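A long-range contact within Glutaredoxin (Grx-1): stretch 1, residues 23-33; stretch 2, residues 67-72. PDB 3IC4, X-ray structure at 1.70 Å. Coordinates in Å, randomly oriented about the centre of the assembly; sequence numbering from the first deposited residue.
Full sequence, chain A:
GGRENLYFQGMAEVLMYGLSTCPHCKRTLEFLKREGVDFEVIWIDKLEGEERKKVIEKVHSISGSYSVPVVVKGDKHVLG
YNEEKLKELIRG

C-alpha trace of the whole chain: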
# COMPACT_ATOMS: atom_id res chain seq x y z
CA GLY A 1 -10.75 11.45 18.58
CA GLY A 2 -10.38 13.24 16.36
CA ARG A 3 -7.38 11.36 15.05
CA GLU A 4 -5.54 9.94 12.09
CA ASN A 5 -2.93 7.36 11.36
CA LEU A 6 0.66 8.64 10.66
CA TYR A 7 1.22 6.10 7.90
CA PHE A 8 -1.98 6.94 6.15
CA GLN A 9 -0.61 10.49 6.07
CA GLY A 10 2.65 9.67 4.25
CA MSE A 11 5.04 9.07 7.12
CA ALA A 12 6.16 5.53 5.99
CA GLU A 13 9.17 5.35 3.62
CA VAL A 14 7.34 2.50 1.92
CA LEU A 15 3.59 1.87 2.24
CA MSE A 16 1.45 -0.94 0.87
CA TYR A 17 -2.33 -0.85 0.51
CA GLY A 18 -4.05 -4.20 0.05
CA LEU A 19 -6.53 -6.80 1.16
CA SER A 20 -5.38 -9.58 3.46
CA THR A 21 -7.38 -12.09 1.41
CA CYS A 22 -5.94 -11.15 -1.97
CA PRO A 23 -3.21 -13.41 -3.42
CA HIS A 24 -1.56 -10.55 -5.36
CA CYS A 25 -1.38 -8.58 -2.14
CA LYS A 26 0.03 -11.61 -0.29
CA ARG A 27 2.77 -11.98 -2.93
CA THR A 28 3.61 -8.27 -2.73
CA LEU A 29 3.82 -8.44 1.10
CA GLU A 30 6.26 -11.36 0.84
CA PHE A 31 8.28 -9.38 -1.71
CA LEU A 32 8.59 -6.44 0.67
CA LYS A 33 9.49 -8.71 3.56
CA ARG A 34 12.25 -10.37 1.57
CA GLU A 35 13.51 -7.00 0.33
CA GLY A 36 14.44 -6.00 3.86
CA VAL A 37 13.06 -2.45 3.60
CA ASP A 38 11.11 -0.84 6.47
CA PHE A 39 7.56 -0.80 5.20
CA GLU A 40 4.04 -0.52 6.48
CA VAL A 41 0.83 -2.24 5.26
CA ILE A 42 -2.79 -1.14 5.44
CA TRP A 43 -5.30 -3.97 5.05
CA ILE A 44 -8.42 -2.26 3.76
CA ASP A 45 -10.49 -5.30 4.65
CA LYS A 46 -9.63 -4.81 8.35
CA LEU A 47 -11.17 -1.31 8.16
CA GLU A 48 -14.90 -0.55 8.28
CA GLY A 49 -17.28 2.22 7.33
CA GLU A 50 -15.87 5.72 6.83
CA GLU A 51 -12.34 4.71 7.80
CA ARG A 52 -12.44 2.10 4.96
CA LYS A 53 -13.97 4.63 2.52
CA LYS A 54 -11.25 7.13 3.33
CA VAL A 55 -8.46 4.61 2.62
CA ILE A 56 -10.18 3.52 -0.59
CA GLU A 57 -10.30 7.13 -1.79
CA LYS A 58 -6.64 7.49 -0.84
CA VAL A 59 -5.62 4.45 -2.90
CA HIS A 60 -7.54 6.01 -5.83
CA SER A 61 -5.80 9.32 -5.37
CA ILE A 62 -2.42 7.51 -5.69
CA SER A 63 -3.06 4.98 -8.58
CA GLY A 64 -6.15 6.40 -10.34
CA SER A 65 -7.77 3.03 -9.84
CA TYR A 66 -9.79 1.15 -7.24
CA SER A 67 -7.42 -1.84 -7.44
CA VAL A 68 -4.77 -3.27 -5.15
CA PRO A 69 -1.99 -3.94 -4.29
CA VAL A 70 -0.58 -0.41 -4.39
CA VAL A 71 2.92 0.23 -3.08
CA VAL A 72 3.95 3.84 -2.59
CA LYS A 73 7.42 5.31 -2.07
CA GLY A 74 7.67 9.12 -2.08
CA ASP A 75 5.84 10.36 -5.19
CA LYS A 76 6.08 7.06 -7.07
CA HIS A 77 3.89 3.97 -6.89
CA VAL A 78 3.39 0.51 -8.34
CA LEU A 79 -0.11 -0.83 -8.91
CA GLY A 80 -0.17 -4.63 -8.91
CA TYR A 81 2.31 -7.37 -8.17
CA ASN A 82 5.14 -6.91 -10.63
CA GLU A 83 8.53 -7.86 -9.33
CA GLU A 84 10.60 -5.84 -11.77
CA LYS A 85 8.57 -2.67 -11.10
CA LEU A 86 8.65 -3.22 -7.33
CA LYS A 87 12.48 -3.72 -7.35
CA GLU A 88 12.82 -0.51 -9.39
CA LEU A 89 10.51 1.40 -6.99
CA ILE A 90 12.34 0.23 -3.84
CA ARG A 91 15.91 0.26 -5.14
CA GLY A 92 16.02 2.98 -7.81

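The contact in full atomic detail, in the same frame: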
# COMPACT_ATOMS: atom_id res chain seq x y z
N PRO A 23 -4.49 -12.74 -3.19
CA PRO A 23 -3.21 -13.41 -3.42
C PRO A 23 -2.14 -12.55 -4.05
O PRO A 23 -0.97 -12.76 -3.80
CB PRO A 23 -3.57 -14.57 -4.32
CG PRO A 23 -4.78 -14.13 -5.02
CD PRO A 23 -5.55 -13.32 -4.04
N HIS A 24 -2.54 -11.53 -4.82
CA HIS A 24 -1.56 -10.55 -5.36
C HIS A 24 -0.96 -9.73 -4.29
O HIS A 24 0.22 -9.47 -4.28
CB HIS A 24 -2.21 -9.61 -6.36
CG HIS A 24 -3.01 -10.30 -7.41
ND1 HIS A 24 -2.43 -11.13 -8.33
CD2 HIS A 24 -4.33 -10.25 -7.71
CE1 HIS A 24 -3.36 -11.60 -9.14
NE2 HIS A 24 -4.53 -11.06 -8.81
N CYS A 25 -1.81 -9.34 -3.35
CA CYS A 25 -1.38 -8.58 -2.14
C CYS A 25 -0.50 -9.40 -1.25
O CYS A 25 0.52 -8.89 -0.78
CB CYS A 25 -2.56 -8.10 -1.34
SG CYS A 25 -3.56 -6.91 -2.24
N LYS A 26 -0.85 -10.67 -1.05
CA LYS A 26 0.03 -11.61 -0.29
C LYS A 26 1.43 -11.70 -0.90
O LYS A 26 2.42 -11.68 -0.19
CB LYS A 26 -0.57 -13.01 -0.20
CG LYS A 26 -1.79 -13.14 0.67
CD LYS A 26 -2.37 -14.56 0.64
CE LYS A 26 -3.71 -14.62 1.29
NZ LYS A 26 -4.10 -16.01 1.39
N ARG A 27 1.50 -11.88 -2.21
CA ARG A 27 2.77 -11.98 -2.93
C ARG A 27 3.62 -10.69 -2.75
O ARG A 27 4.81 -10.71 -2.52
CB ARG A 27 2.53 -12.27 -4.41
CG ARG A 27 2.21 -13.71 -4.72
CD ARG A 27 2.12 -13.95 -6.23
NE ARG A 27 0.81 -13.62 -6.72
CZ ARG A 27 -0.26 -14.42 -6.67
NH1 ARG A 27 -1.40 -13.99 -7.18
NH2 ARG A 27 -0.25 -15.63 -6.13
N THR A 28 2.94 -9.56 -2.88
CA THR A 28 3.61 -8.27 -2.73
C THR A 28 4.14 -8.09 -1.30
O THR A 28 5.25 -7.63 -1.11
CB THR A 28 2.63 -7.13 -3.05
OG1 THR A 28 2.10 -7.34 -4.36
CG2 THR A 28 3.30 -5.73 -3.00
N LEU A 29 3.36 -8.48 -0.29
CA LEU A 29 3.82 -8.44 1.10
C LEU A 29 5.10 -9.28 1.29
O LEU A 29 6.05 -8.86 1.95
CB LEU A 29 2.68 -8.93 2.02
CG LEU A 29 3.05 -9.00 3.53
CD1 LEU A 29 2.95 -7.63 4.10
CD2 LEU A 29 2.19 -9.96 4.32
N GLU A 30 5.10 -10.49 0.74
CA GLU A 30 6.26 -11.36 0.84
C GLU A 30 7.46 -10.76 0.09
O GLU A 30 8.59 -10.89 0.55
CB GLU A 30 5.91 -12.77 0.37
CG GLU A 30 4.81 -13.44 1.29
CD GLU A 30 5.23 -13.63 2.72
OE1 GLU A 30 6.45 -13.83 3.03
OE2 GLU A 30 4.33 -13.63 3.62
N PHE A 31 7.21 -10.10 -1.03
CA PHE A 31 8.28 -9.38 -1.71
C PHE A 31 8.94 -8.37 -0.81
O PHE A 31 10.16 -8.27 -0.75
CB PHE A 31 7.77 -8.70 -3.00
CG PHE A 31 8.81 -7.81 -3.67
CD1 PHE A 31 9.75 -8.33 -4.53
CD2 PHE A 31 8.88 -6.47 -3.37
CE1 PHE A 31 10.76 -7.52 -5.05
CE2 PHE A 31 9.86 -5.68 -3.89
CZ PHE A 31 10.80 -6.20 -4.70
N LEU A 32 8.11 -7.53 -0.18
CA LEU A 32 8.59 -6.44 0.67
C LEU A 32 9.31 -7.00 1.85
O LEU A 32 10.34 -6.46 2.26
CB LEU A 32 7.42 -5.53 1.10
CG LEU A 32 6.77 -4.71 -0.03
CD1 LEU A 32 5.56 -4.03 0.51
CD2 LEU A 32 7.76 -3.77 -0.69
N LYS A 33 8.81 -8.10 2.40
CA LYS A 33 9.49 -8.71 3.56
C LYS A 33 10.88 -9.16 3.21
O LYS A 33 11.82 -9.01 4.02
CB LYS A 33 8.71 -9.93 4.08
CG LYS A 33 7.47 -9.51 4.82
CD LYS A 33 6.37 -10.55 5.10
CE LYS A 33 6.74 -11.76 5.78
NZ LYS A 33 5.50 -12.59 6.09
N SER A 67 -8.07 -0.53 -7.59
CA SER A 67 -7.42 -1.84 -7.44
C SER A 67 -6.26 -1.82 -6.47
O SER A 67 -5.68 -0.79 -6.13
CB SER A 67 -6.99 -2.39 -8.78
OG SER A 67 -8.11 -2.55 -9.62
N VAL A 68 -5.91 -3.04 -6.05
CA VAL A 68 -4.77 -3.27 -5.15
C VAL A 68 -4.06 -4.55 -5.63
O VAL A 68 -4.66 -5.30 -6.40
CB VAL A 68 -5.22 -3.42 -3.63
CG1 VAL A 68 -5.76 -2.07 -3.08
CG2 VAL A 68 -6.29 -4.45 -3.53
N PRO A 69 -2.79 -4.79 -5.23
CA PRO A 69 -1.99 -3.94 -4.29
C PRO A 69 -1.51 -2.63 -4.88
O PRO A 69 -1.33 -2.51 -6.07
CB PRO A 69 -0.76 -4.82 -3.98
CG PRO A 69 -0.59 -5.64 -5.27
CD PRO A 69 -2.01 -5.98 -5.63
N VAL A 70 -1.32 -1.63 -4.01
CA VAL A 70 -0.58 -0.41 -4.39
C VAL A 70 0.56 -0.23 -3.40
O VAL A 70 0.37 -0.34 -2.17
CB VAL A 70 -1.47 0.85 -4.43
CG1 VAL A 70 -0.62 2.17 -4.65
CG2 VAL A 70 -2.51 0.66 -5.51
N VAL A 71 1.74 -0.04 -3.92
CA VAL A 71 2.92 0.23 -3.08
C VAL A 71 3.42 1.63 -3.48
O VAL A 71 3.64 1.92 -4.64
CB VAL A 71 4.03 -0.82 -3.22
CG1 VAL A 71 5.23 -0.46 -2.30
CG2 VAL A 71 3.50 -2.21 -2.84
N VAL A 72 3.60 2.43 -2.45
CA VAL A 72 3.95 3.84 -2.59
C VAL A 72 5.27 4.11 -1.93
O VAL A 72 5.51 3.70 -0.77
CB VAL A 72 2.91 4.79 -1.95
CG1 VAL A 72 3.31 6.28 -2.29
CG2 VAL A 72 1.50 4.41 -2.46

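The contact joins a helix, residues 23-33, to a loop that leads into a strand at Val70. No hydrogen bond or salt bridge crosses it, and the 280 Å² buried between the two sides is held by van der Waals packing. The backbones come nearest at Cys25 and Pro69, whose CA atoms lie 5.2 Å apart.

Pro69 covers the most surface, 72 Å² of it lost to the helix. Its peptide bond to Val68 is cis, and its CA-to-CB bond points toward the helix. Three helix residues meet it. His24 CB lies 3.7 Å from Pro69 CD, Cys25 SG lies 3.8 Å from the same CD, and Thr28 OG1 approaches Pro69 CG to 3.3 Å. That last distance is short, but a ring carbon is no hydrogen-bond acceptor; the hydroxyl instead donates to the helix backbone, with Thr28 OG1 2.8 Å from His24 O. His24 O also accepts the main-chain bond from Thr28 N at 3.1 Å. The hydroxyl's donor is thus used within its own helix, and Thr28 can still pack against the proline.

Cys25, with 48 Å² covered, directs its CA-to-CB bond sideways, yet chi1 of -64° (m) brings the sulfur to the loop. Cys25 SG stands 3.7 Å from Pro69 N, which carries no hydrogen and so cannot donate to it, and 3.9 Å from Val68 CG2. The sulfur's hydrogen bonding is met elsewhere in the structure.

Val71 matches that 48 Å². Strand alternation explains its role: the CA-to-CB bond of Val70 points away from the helix, whereas that of Val71 points toward it. Val71 CG2 meets Thr28 CG2 at 3.5 Å and, more loosely, Leu32 CD1 at 4.3 Å. Thr28 and Leu32 are about one helical turn apart, and this spacing places both on the same face of the helix, within reach of one methyl.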